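Local atomic coordinates of oxidoreductase (Azotobacter vinelandii, PDB entry 7D5N), a protein that probably acts as an NAD-dependent inositol dehydrogenase, binding NADH and myo-inositol side by side in one active-site cleft. Residues A87-T92 with H110-K115; V140-A145 with P210-E215; G160-I165 with I273-S278. All coordinates share one frame; numbering follows the deposited sequence.

Contact 1 (A87-T92 with H110-K115). With NAI (1,4-dihydronicotinamide adenine dinucleotide), chain D; INS (1,2,3,4,5,6-hexahydroxy-cyclohexane), chain E.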
loop_
_atom_site.group_PDB
_atom_site.type_symbol
_atom_site.label_atom_id
_atom_site.label_comp_id
_atom_site.label_asym_id
_atom_site.label_seq_id
_atom_site.Cartn_x
_atom_site.Cartn_y
_atom_site.Cartn_z
ATOM N N ALA B 87 -30.224 14.451 28.972
ATOM C CA ALA B 87 -29.029 13.606 28.787
ATOM C C ALA B 87 -27.769 14.462 28.856
ATOM O O ALA B 87 -27.834 15.654 28.516
ATOM C CB ALA B 87 -29.140 12.896 27.466
ATOM N N VAL B 88 -26.661 13.857 29.259
ATOM C CA VAL B 88 -25.359 14.570 29.338
ATOM C C VAL B 88 -24.277 13.652 28.772
ATOM O O VAL B 88 -24.328 12.432 29.013
ATOM C CB VAL B 88 -25.058 15.022 30.779
ATOM C CG1 VAL B 88 -25.023 13.858 31.756
ATOM C CG2 VAL B 88 -23.790 15.843 30.883
ATOM N N SER B 89 -23.327 14.233 28.051
ATOM C CA SER B 89 -22.090 13.546 27.628
ATOM C C SER B 89 -20.947 13.999 28.530
ATOM O O SER B 89 -20.769 15.226 28.740
ATOM C CB SER B 89 -21.787 13.753 26.179
ATOM O OG SER B 89 -22.783 13.152 25.352
ATOM N N VAL B 90 -20.201 13.027 29.040
ATOM C CA VAL B 90 -19.110 13.263 30.011
ATOM C C VAL B 90 -17.798 13.055 29.264
ATOM O O VAL B 90 -17.482 11.886 28.929
ATOM C CB VAL B 90 -19.252 12.342 31.229
ATOM C CG1 VAL B 90 -18.131 12.572 32.227
ATOM C CG2 VAL B 90 -20.612 12.500 31.893
ATOM N N ALA B 91 -17.086 14.153 29.015
ATOM C CA ALA B 91 -15.833 14.205 28.231
ATOM C C ALA B 91 -14.712 14.792 29.091
ATOM O O ALA B 91 -13.784 15.402 28.542
ATOM C CB ALA B 91 -16.061 14.996 26.970
ATOM N N THR B 92 -14.758 14.551 30.401
ATOM C CA THR B 92 -13.701 15.014 31.340
ATOM C C THR B 92 -12.579 13.985 31.414
ATOM O O THR B 92 -12.715 12.881 30.898
ATOM C CB THR B 92 -14.299 15.231 32.727
ATOM O OG1 THR B 92 -14.877 13.977 33.100
ATOM C CG2 THR B 92 -15.308 16.358 32.740
ATOM N N HIS B 110 -30.068 10.404 31.284
ATOM C CA HIS B 110 -29.298 9.479 30.412
ATOM C C HIS B 110 -27.874 10.025 30.287
ATOM O O HIS B 110 -27.692 11.266 30.395
ATOM C CB HIS B 110 -29.972 9.311 29.056
ATOM C CG HIS B 110 -31.377 8.833 29.136
ATOM N ND1 HIS B 110 -31.695 7.583 29.610
ATOM C CD2 HIS B 110 -32.544 9.419 28.796
ATOM C CE1 HIS B 110 -32.994 7.411 29.555
ATOM N NE2 HIS B 110 -33.538 8.520 29.063
ATOM N N VAL B 111 -26.901 9.145 30.058
ATOM C CA VAL B 111 -25.472 9.539 30.033
ATOM C C VAL B 111 -24.800 8.892 28.829
ATOM O O VAL B 111 -25.059 7.717 28.535
ATOM C CB VAL B 111 -24.746 9.176 31.340
ATOM C CG1 VAL B 111 -23.270 9.526 31.268
ATOM C CG2 VAL B 111 -25.380 9.869 32.539
ATOM N N VAL B 112 -23.952 9.674 28.171
ATOM C CA VAL B 112 -22.906 9.142 27.265
ATOM C C VAL B 112 -21.576 9.418 27.961
ATOM O O VAL B 112 -21.219 10.606 28.167
ATOM C CB VAL B 112 -22.985 9.751 25.859
ATOM C CG1 VAL B 112 -21.849 9.227 24.994
ATOM C CG2 VAL B 112 -24.330 9.482 25.191
ATOM N N CYS B 113 -20.916 8.369 28.434
ATOM C CA CYS B 113 -19.668 8.541 29.202
ATOM C C CYS B 113 -18.480 8.207 28.303
ATOM O O CYS B 113 -18.530 7.205 27.561
ATOM C CB CYS B 113 -19.634 7.717 30.480
ATOM S SG CYS B 113 -18.226 8.159 31.534
ATOM N N GLU B 114 -17.423 8.995 28.401
ATOM C CA GLU B 114 -16.179 8.673 27.674
ATOM C C GLU B 114 -15.548 7.418 28.279
ATOM O O GLU B 114 -15.719 7.159 29.499
ATOM C CB GLU B 114 -15.206 9.846 27.700
ATOM C CG GLU B 114 -15.243 10.658 26.430
ATOM C CD GLU B 114 -14.815 9.908 25.178
ATOM O OE1 GLU B 114 -14.559 8.677 25.247
ATOM O OE2 GLU B 114 -14.736 10.560 24.133
ATOM N N LYS B 115 -14.853 6.665 27.431
ATOM C CA LYS B 115 -13.993 5.533 27.844
ATOM C C LYS B 115 -12.712 6.106 28.445
ATOM O O LYS B 115 -12.287 7.196 28.070
ATOM C CB LYS B 115 -13.683 4.668 26.619
ATOM C CG LYS B 115 -13.158 5.463 25.429
ATOM C CD LYS B 115 -11.854 4.972 24.898
ATOM C CE LYS B 115 -10.727 4.951 25.905
ATOM N NZ LYS B 115 -9.879 6.158 25.775
HETATM P PA NAI D . -8.368 16.979 27.365
HETATM O O1A NAI D . -7.389 17.143 28.446
HETATM O O2A NAI D . -7.998 17.299 25.987
HETATM O O5B NAI D . -9.696 17.834 27.720
HETATM C C5B NAI D . -10.325 17.781 28.995
HETATM C C4B NAI D . -11.450 18.810 28.947
HETATM O O4B NAI D . -12.339 18.679 30.047
HETATM C C3B NAI D . -10.938 20.244 28.989
HETATM O O3B NAI D . -11.831 21.062 28.225
HETATM C C2B NAI D . -11.016 20.614 30.439
HETATM O O2B NAI D . -11.148 22.019 30.670
HETATM C C1B NAI D . -12.305 19.909 30.772
HETATM N N9A NAI D . -12.437 19.510 32.153
HETATM C C8A NAI D . -11.535 18.918 32.942
HETATM N N7A NAI D . -12.095 18.677 34.157
HETATM C C5A NAI D . -13.343 19.156 34.125
HETATM C C6A NAI D . -14.453 19.230 35.063
HETATM N N6A NAI D . -14.314 18.735 36.295
HETATM N N1A NAI D . -15.592 19.806 34.648
HETATM C C2A NAI D . -15.729 20.274 33.384
HETATM N N3A NAI D . -14.728 20.254 32.473
HETATM C C4A NAI D . -13.562 19.693 32.801
HETATM O O3 NAI D . -8.859 15.466 27.444
HETATM P PN NAI D . -9.360 14.650 26.155
HETATM O O1N NAI D . -8.158 14.116 25.437
HETATM O O2N NAI D . -10.374 15.391 25.409
HETATM O O5D NAI D . -10.054 13.414 26.873
HETATM C C5D NAI D . -11.275 13.529 27.586
HETATM C C4D NAI D . -11.895 12.178 27.832
HETATM O O4D NAI D . -12.214 11.604 26.551
HETATM C C3D NAI D . -10.978 11.201 28.517
HETATM O O3D NAI D . -11.756 10.306 29.273
HETATM C C2D NAI D . -10.380 10.370 27.403
HETATM O O2D NAI D . -10.132 9.012 27.765
HETATM C C1D NAI D . -11.503 10.381 26.395
HETATM N N1N NAI D . -11.092 10.245 25.008
HETATM C C2N NAI D . -11.753 9.353 24.264
HETATM C C3N NAI D . -11.456 9.153 22.935
HETATM C C7N NAI D . -12.244 8.175 22.139
HETATM O O7N NAI D . -11.812 7.837 21.050
HETATM N N7N NAI D . -13.426 7.787 22.606
HETATM C C4N NAI D . -10.399 9.965 22.238
HETATM C C5N NAI D . -9.763 10.911 23.145
HETATM C C6N NAI D . -10.145 11.018 24.471
HETATM C C1 INS E . -5.935 8.564 21.461
HETATM C C2 INS E . -7.057 8.268 20.494
HETATM C C3 INS E . -8.040 7.268 21.088
HETATM C C4 INS E . -8.533 7.740 22.454
HETATM C C5 INS E . -7.412 8.163 23.388
HETATM C C6 INS E . -6.521 9.181 22.720
HETATM O O1 INS E . -4.992 9.435 20.831
HETATM O O2 INS E . -7.761 9.485 20.217
HETATM O O3 INS E . -9.147 7.122 20.174
HETATM O O4 INS E . -9.305 6.755 23.109
HETATM O O5 INS E . -7.955 8.737 24.575
HETATM O O6 INS E . -5.525 9.533 23.649
#

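Contact 2 (V140-A145 with P210-E215). With INS (1,2,3,4,5,6-hexahydroxy-cyclohexane), chain E.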
loop_
_atom_site.group_PDB
_atom_site.type_symbol
_atom_site.label_atom_id
_atom_site.label_comp_id
_atom_site.label_asym_id
_atom_site.label_seq_id
_atom_site.Cartn_x
_atom_site.Cartn_y
_atom_site.Cartn_z
ATOM N N VAL B 140 -21.279 4.425 25.824
ATOM C CA VAL B 140 -19.811 4.636 25.957
ATOM C C VAL B 140 -19.237 4.878 24.560
ATOM O O VAL B 140 -19.607 4.160 23.627
ATOM C CB VAL B 140 -19.142 3.458 26.680
ATOM C CG1 VAL B 140 -17.650 3.663 26.862
ATOM C CG2 VAL B 140 -19.805 3.213 28.025
ATOM N N THR B 141 -18.367 5.875 24.423
ATOM C CA THR B 141 -17.885 6.330 23.095
ATOM C C THR B 141 -16.707 5.464 22.630
ATOM O O THR B 141 -15.610 5.995 22.365
ATOM C CB THR B 141 -17.725 7.854 23.071
ATOM O OG1 THR B 141 -17.119 8.316 24.274
ATOM C CG2 THR B 141 -19.067 8.531 22.912
ATOM N N TYR B 142 -16.944 4.165 22.463
ATOM C CA TYR B 142 -16.055 3.280 21.671
ATOM C C TYR B 142 -16.340 3.593 20.196
ATOM O O TYR B 142 -16.959 2.791 19.517
ATOM C CB TYR B 142 -16.255 1.812 22.051
ATOM C CG TYR B 142 -15.705 1.418 23.400
ATOM C CD1 TYR B 142 -14.353 1.535 23.682
ATOM C CD2 TYR B 142 -16.530 0.921 24.396
ATOM C CE1 TYR B 142 -13.827 1.166 24.910
ATOM C CE2 TYR B 142 -16.024 0.549 25.629
ATOM C CZ TYR B 142 -14.671 0.667 25.886
ATOM O OH TYR B 142 -14.202 0.294 27.108
ATOM N N GLY B 143 -15.930 4.784 19.750
ATOM C CA GLY B 143 -16.392 5.409 18.495
ATOM C C GLY B 143 -16.085 4.578 17.258
ATOM O O GLY B 143 -16.881 4.615 16.288
ATOM N N TYR B 144 -14.978 3.841 17.259
ATOM C CA TYR B 144 -14.534 3.077 16.067
ATOM C C TYR B 144 -15.583 2.009 15.740
ATOM O O TYR B 144 -15.669 1.581 14.577
ATOM C CB TYR B 144 -13.136 2.507 16.297
ATOM C CG TYR B 144 -12.117 3.566 16.629
ATOM C CD1 TYR B 144 -11.533 4.352 15.643
ATOM C CD2 TYR B 144 -11.747 3.792 17.941
ATOM C CE1 TYR B 144 -10.620 5.345 15.957
ATOM C CE2 TYR B 144 -10.849 4.791 18.274
ATOM C CZ TYR B 144 -10.277 5.565 17.276
ATOM O OH TYR B 144 -9.372 6.531 17.599
ATOM N N ALA B 145 -16.416 1.632 16.711
ATOM C CA ALA B 145 -17.437 0.571 16.508
ATOM C C ALA B 145 -18.573 1.072 15.601
ATOM O O ALA B 145 -19.378 0.235 15.073
ATOM C CB ALA B 145 -17.923 0.072 17.849
ATOM N N PRO B 210 -9.607 -1.609 20.407
ATOM C CA PRO B 210 -9.702 -2.792 19.560
ATOM C C PRO B 210 -10.241 -3.990 20.356
ATOM O O PRO B 210 -10.875 -4.860 19.775
ATOM C CB PRO B 210 -8.276 -3.043 19.064
ATOM C CG PRO B 210 -7.389 -2.348 20.088
ATOM C CD PRO B 210 -8.213 -1.194 20.628
ATOM N N LEU B 211 -10.049 -3.985 21.675
ATOM C CA LEU B 211 -10.717 -4.985 22.541
ATOM C C LEU B 211 -12.228 -4.904 22.326
ATOM O O LEU B 211 -12.849 -5.974 22.086
ATOM C CB LEU B 211 -10.400 -4.751 24.013
ATOM C CG LEU B 211 -11.103 -5.749 24.935
ATOM C CD1 LEU B 211 -10.393 -7.090 24.884
ATOM C CD2 LEU B 211 -11.182 -5.213 26.357
ATOM N N TYR B 212 -12.817 -3.705 22.371
ATOM C CA TYR B 212 -14.279 -3.582 22.169
ATOM C C TYR B 212 -14.646 -3.991 20.734
ATOM O O TYR B 212 -15.699 -4.631 20.550
ATOM C CB TYR B 212 -14.843 -2.200 22.481
ATOM C CG TYR B 212 -16.326 -2.172 22.230
ATOM C CD1 TYR B 212 -17.206 -2.863 23.052
ATOM C CD2 TYR B 212 -16.853 -1.522 21.126
ATOM C CE1 TYR B 212 -18.575 -2.861 22.808
ATOM C CE2 TYR B 212 -18.218 -1.507 20.872
ATOM C CZ TYR B 212 -19.083 -2.188 21.714
ATOM O OH TYR B 212 -20.432 -2.208 21.460
ATOM N N LEU B 213 -13.799 -3.709 19.741
ATOM C CA LEU B 213 -14.083 -4.185 18.362
ATOM C C LEU B 213 -14.174 -5.714 18.363
ATOM O O LEU B 213 -15.063 -6.224 17.668
ATOM C CB LEU B 213 -13.023 -3.723 17.362
ATOM C CG LEU B 213 -12.897 -2.216 17.174
ATOM C CD1 LEU B 213 -11.926 -1.921 16.037
ATOM C CD2 LEU B 213 -14.246 -1.556 16.921
ATOM N N SER B 214 -13.336 -6.401 19.137
ATOM C CA SER B 214 -13.358 -7.886 19.217
ATOM C C SER B 214 -14.674 -8.353 19.848
ATOM O O SER B 214 -15.205 -9.393 19.424
ATOM C CB SER B 214 -12.162 -8.446 19.938
ATOM O OG SER B 214 -12.259 -8.261 21.338
ATOM N N GLU B 215 -15.194 -7.618 20.828
ATOM C CA GLU B 215 -16.481 -7.970 21.480
ATOM C C GLU B 215 -17.632 -7.769 20.499
ATOM O O GLU B 215 -18.601 -8.531 20.582
ATOM C CB GLU B 215 -16.672 -7.154 22.755
ATOM C CG GLU B 215 -15.563 -7.434 23.755
ATOM C CD GLU B 215 -16.007 -7.446 25.205
ATOM O OE1 GLU B 215 -16.865 -6.601 25.563
ATOM O OE2 GLU B 215 -15.494 -8.300 25.975
HETATM C C1 INS E . -5.935 8.564 21.461
HETATM C C2 INS E . -7.057 8.268 20.494
HETATM C C3 INS E . -8.040 7.268 21.088
HETATM C C4 INS E . -8.533 7.740 22.454
HETATM C C5 INS E . -7.412 8.163 23.388
HETATM C C6 INS E . -6.521 9.181 22.720
HETATM O O1 INS E . -4.992 9.435 20.831
HETATM O O2 INS E . -7.761 9.485 20.217
HETATM O O3 INS E . -9.147 7.122 20.174
HETATM O O4 INS E . -9.305 6.755 23.109
HETATM O O5 INS E . -7.955 8.737 24.575
HETATM O O6 INS E . -5.525 9.533 23.649
#

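Contact 3 (G160-I165 with I273-S278)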
loop_
_atom_site.group_PDB
_atom_site.type_symbol
_atom_site.label_atom_id
_atom_site.label_comp_id
_atom_site.label_asym_id
_atom_site.label_seq_id
_atom_site.Cartn_x
_atom_site.Cartn_y
_atom_site.Cartn_z
ATOM N N GLY B 160 -20.063 -17.873 9.486
ATOM C CA GLY B 160 -19.027 -18.918 9.344
ATOM C C GLY B 160 -18.095 -18.684 8.162
ATOM O O GLY B 160 -17.379 -19.627 7.785
ATOM N N GLU B 161 -18.028 -17.462 7.620
ATOM C CA GLU B 161 -17.209 -17.184 6.411
ATOM C C GLU B 161 -15.716 -17.324 6.725
ATOM O O GLU B 161 -14.946 -17.528 5.771
ATOM C CB GLU B 161 -17.529 -15.812 5.805
ATOM C CG GLU B 161 -18.962 -15.716 5.302
ATOM C CD GLU B 161 -19.378 -14.397 4.656
ATOM O OE1 GLU B 161 -18.587 -13.886 3.854
ATOM O OE2 GLU B 161 -20.507 -13.877 4.966
ATOM N N LEU B 162 -15.296 -17.248 7.993
ATOM C CA LEU B 162 -13.859 -17.425 8.337
ATOM C C LEU B 162 -13.571 -18.872 8.749
ATOM O O LEU B 162 -12.396 -19.178 9.038
ATOM C CB LEU B 162 -13.473 -16.479 9.471
ATOM C CG LEU B 162 -13.011 -15.085 9.047
ATOM C CD1 LEU B 162 -13.899 -14.503 7.984
ATOM C CD2 LEU B 162 -12.937 -14.170 10.260
ATOM N N GLY B 163 -14.594 -19.722 8.803
ATOM C CA GLY B 163 -14.460 -21.045 9.425
ATOM C C GLY B 163 -14.439 -20.910 10.933
ATOM O O GLY B 163 -15.084 -19.984 11.463
ATOM N N GLU B 164 -13.729 -21.801 11.614
ATOM C CA GLU B 164 -13.628 -21.783 13.093
ATOM C C GLU B 164 -12.612 -20.703 13.503
ATOM O O GLU B 164 -11.487 -20.698 12.973
ATOM C CB GLU B 164 -13.206 -23.161 13.610
ATOM C CG GLU B 164 -13.002 -23.150 15.122
ATOM C CD GLU B 164 -12.757 -24.483 15.817
ATOM O OE1 GLU B 164 -12.297 -25.437 15.145
ATOM O OE2 GLU B 164 -12.985 -24.545 17.058
ATOM N N ILE B 165 -12.970 -19.825 14.427
ATOM C CA ILE B 165 -12.067 -18.712 14.833
ATOM C C ILE B 165 -10.926 -19.277 15.680
ATOM O O ILE B 165 -11.184 -20.028 16.640
ATOM C CB ILE B 165 -12.851 -17.617 15.575
ATOM C CG1 ILE B 165 -14.043 -17.125 14.745
ATOM C CG2 ILE B 165 -11.914 -16.490 15.981
ATOM C CD1 ILE B 165 -13.706 -16.709 13.352
ATOM N N ILE B 273 -7.211 -4.719 13.886
ATOM C CA ILE B 273 -7.731 -6.014 14.400
ATOM C C ILE B 273 -7.700 -7.013 13.248
ATOM O O ILE B 273 -8.215 -6.670 12.177
ATOM C CB ILE B 273 -9.130 -5.851 15.019
ATOM C CG1 ILE B 273 -9.666 -7.189 15.534
ATOM C CG2 ILE B 273 -10.104 -5.191 14.063
ATOM C CD1 ILE B 273 -10.720 -7.032 16.605
ATOM N N ARG B 274 -7.088 -8.175 13.484
ATOM C CA ARG B 274 -7.060 -9.305 12.539
ATOM C C ARG B 274 -7.775 -10.464 13.220
ATOM O O ARG B 274 -7.342 -10.870 14.298
ATOM C CB ARG B 274 -5.628 -9.653 12.128
ATOM C CG ARG B 274 -5.554 -10.715 11.039
ATOM C CD ARG B 274 -4.139 -11.012 10.612
ATOM N NE ARG B 274 -4.104 -12.028 9.562
ATOM C CZ ARG B 274 -4.282 -11.799 8.259
ATOM N NH1 ARG B 274 -4.532 -10.580 7.802
ATOM N NH2 ARG B 274 -4.228 -12.810 7.416
ATOM N N VAL B 275 -8.837 -10.958 12.607
ATOM C CA VAL B 275 -9.536 -12.170 13.103
ATOM C C VAL B 275 -9.133 -13.319 12.184
ATOM O O VAL B 275 -9.341 -13.217 10.968
ATOM C CB VAL B 275 -11.056 -11.962 13.186
ATOM C CG1 VAL B 275 -11.760 -13.228 13.638
ATOM C CG2 VAL B 275 -11.404 -10.779 14.090
ATOM N N ILE B 276 -8.530 -14.352 12.753
ATOM C CA ILE B 276 -7.962 -15.476 11.968
ATOM C C ILE B 276 -8.791 -16.722 12.240
ATOM O O ILE B 276 -8.840 -17.150 13.376
ATOM C CB ILE B 276 -6.479 -15.690 12.277
ATOM C CG1 ILE B 276 -5.702 -14.384 12.126
ATOM C CG2 ILE B 276 -5.929 -16.801 11.392
ATOM C CD1 ILE B 276 -4.308 -14.441 12.662
ATOM N N GLY B 277 -9.381 -17.267 11.187
ATOM C CA GLY B 277 -10.171 -18.501 11.257
ATOM C C GLY B 277 -9.490 -19.635 10.524
ATOM O O GLY B 277 -8.470 -19.419 9.855
ATOM N N SER B 278 -10.097 -20.811 10.563
ATOM C CA SER B 278 -9.558 -22.016 9.895
ATOM C C SER B 278 -9.572 -21.820 8.375
ATOM O O SER B 278 -8.723 -22.430 7.710
ATOM C CB SER B 278 -10.327 -23.245 10.323
ATOM O OG SER B 278 -11.695 -23.140 9.974
#

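Contact 1 (A87-T92 with H110-K115)
Glu114 OE1 is gripped by three groups just beyond the point where Glu114 meets Val90. NADH N7N, of the carboxamide, donates to Glu114 OE1 at 3.0 Å, in a nearly straight bond of 174° at the hydrogen. Lys115 N donates to the anti lone pair of Glu114 OE1, and Thr141 OG1 is the third partner. OE2 is bonded to His29, so both oxygens help fix the rotation of the carboxylate. A bend at chi2 (-63°) leads the carboxylate away from strand 87-91 toward the nicotinamide, while Glu114 CB stays 3.3 Å from Val90 O. With an alanine here, the carboxamide, which Thr141 O also bonds, is likely to lose one of its acceptors and be less firmly held, and His29 to lose its carboxylate partner. Lys115 follows and bonds myo-inositol, NZ to O4, at 2.8 Å; Asp205 O is a further partner of NZ.

Behind these ends the two strands run parallel. Val90 N bonds to Val112 O at 2.8 Å, and Glu114 N to Val90 O at 2.9 Å. Val88 does the same with His110 and Val112. On one face Val111 CG2 lies alongside Val88 CG1 at 4.1 Å, and Val111 CG1 meets Val90 CG2 at 4.0 Å. Helix 97-106 covers that face. On the other, Ser89 OG sits 3.4 Å from Val112 CB and is satisfied by Tyr337 and Trp14. This is a beta-alpha-beta unit of a Rossmann fold, ending in the Glu-Lys-Pro motif of the Gfo/Idh/MocA family.

Contact 2 (V140-A145 with P210-E215)
Tyr144 lines the myo-inositol pocket, and its loop packs through Tyr142, Tyr144 and Ala145 on Tyr212 and Leu213 of helix 202-217. Tyr144 OH donates to myo-inositol O3 at 2.7 Å, and O3 lies at the edge of the Tyr144 ring, in its plane. His209, which also binds the inositol, packs edge-to-face with the same ring. His325 of the second subunit also packs on it and bonds the inositol.

No hydrogen bond joins the two segments. The Tyr142 and Tyr212 rings are nearly parallel, at 14°, but slid apart, with centroids 4.9 Å from each other. Instead of full overlap, Tyr212 CB sits over one face of Tyr142 in a CH-pi contact, 3.9 Å from the ring centroid. Tyr212 CG is turned opposite its own backbone N (chi1 179°), which brings the ring edge to the loop. There Ala145 CB lies in the ring plane, 3.4 Å from Tyr212 CE2. Tyr142 CB meets Tyr212 CD2 at 3.5 Å. Leu213 adds its CD2 methyl, 3.9 Å from Ala145 CA.

Inverse gamma turns centred on Thr141 and Tyr142 shape the loop that follows strand 138-140. Thr141 packs on helix 329-348. From helix 202-217, Leu213, Pro210 and Ser214 touch strand 271-277, and Pro210 and Ser214 also reach strand 165-173.

Contact 3 (G160-I165 with I273-S278)
Glu164 and Ser278 are joined by two hydrogen bonds. Ser278 N donates to Glu164 O at 2.8 Å, somewhat bent at 135°. Glu164 N donates to Ser278 OG at 2.9 Å and is straighter, at 151°. Ser278 OG stands between its own backbone N and carbonyl carbon (chi1 61°), which lets it face Glu164 N.

Next to this pair, Gly277 CA makes CA-H...O contacts with Leu162 O, at 3.2 Å, and with Glu164 O. Having no side chains, Gly277 and Gly163 let the two backbones come this close. Ile165 and Gly277 form an antiparallel, non-hydrogen-bonded pair. A type I turn from Gly160 to Gly163 leads into it, after a Schellman motif at Gly160.

The apolar layer centres on Val275 CG1. Leu162 CD2 approaches it at 3.7 Å, the two side chains crossing at about a right angle. Ile165 CD1 also meets this methyl, at 4.0 Å.

Ile157 of helix 148-158 packs on Leu162, Ile165 and Val275. Strand 271-277 lies between strands 165-173 and 280-285 in the large sheet, and its Arg274 bonds Asn264 of the third subunit.

Overall arrangement
From the N terminus, contact 1 comes first and closes a short loop: strand 87-91 returns through helix 97-106 to strand 110-113 within the Rossmann sheet. Contact 1 is complete before contact 2 opens at 140-145. Contacts 2 and 3 cross, because 160-165 falls before 210-215, and 273-278 after it. Contact 2 joins the loop after strand 138-140, the last strand of the Rossmann sheet, to a helix of the C-terminal domain. Contact 3 pairs strand ends in that domain's large sheet. Val112 packs on Thr141 between contacts 1 and 2, and both contacts touch myo-inositol. Ile273 CD1 packs on 210-215, linking contacts 2 and 3. Contacts 1 and 3 are about 34 Å apart, centre to centre.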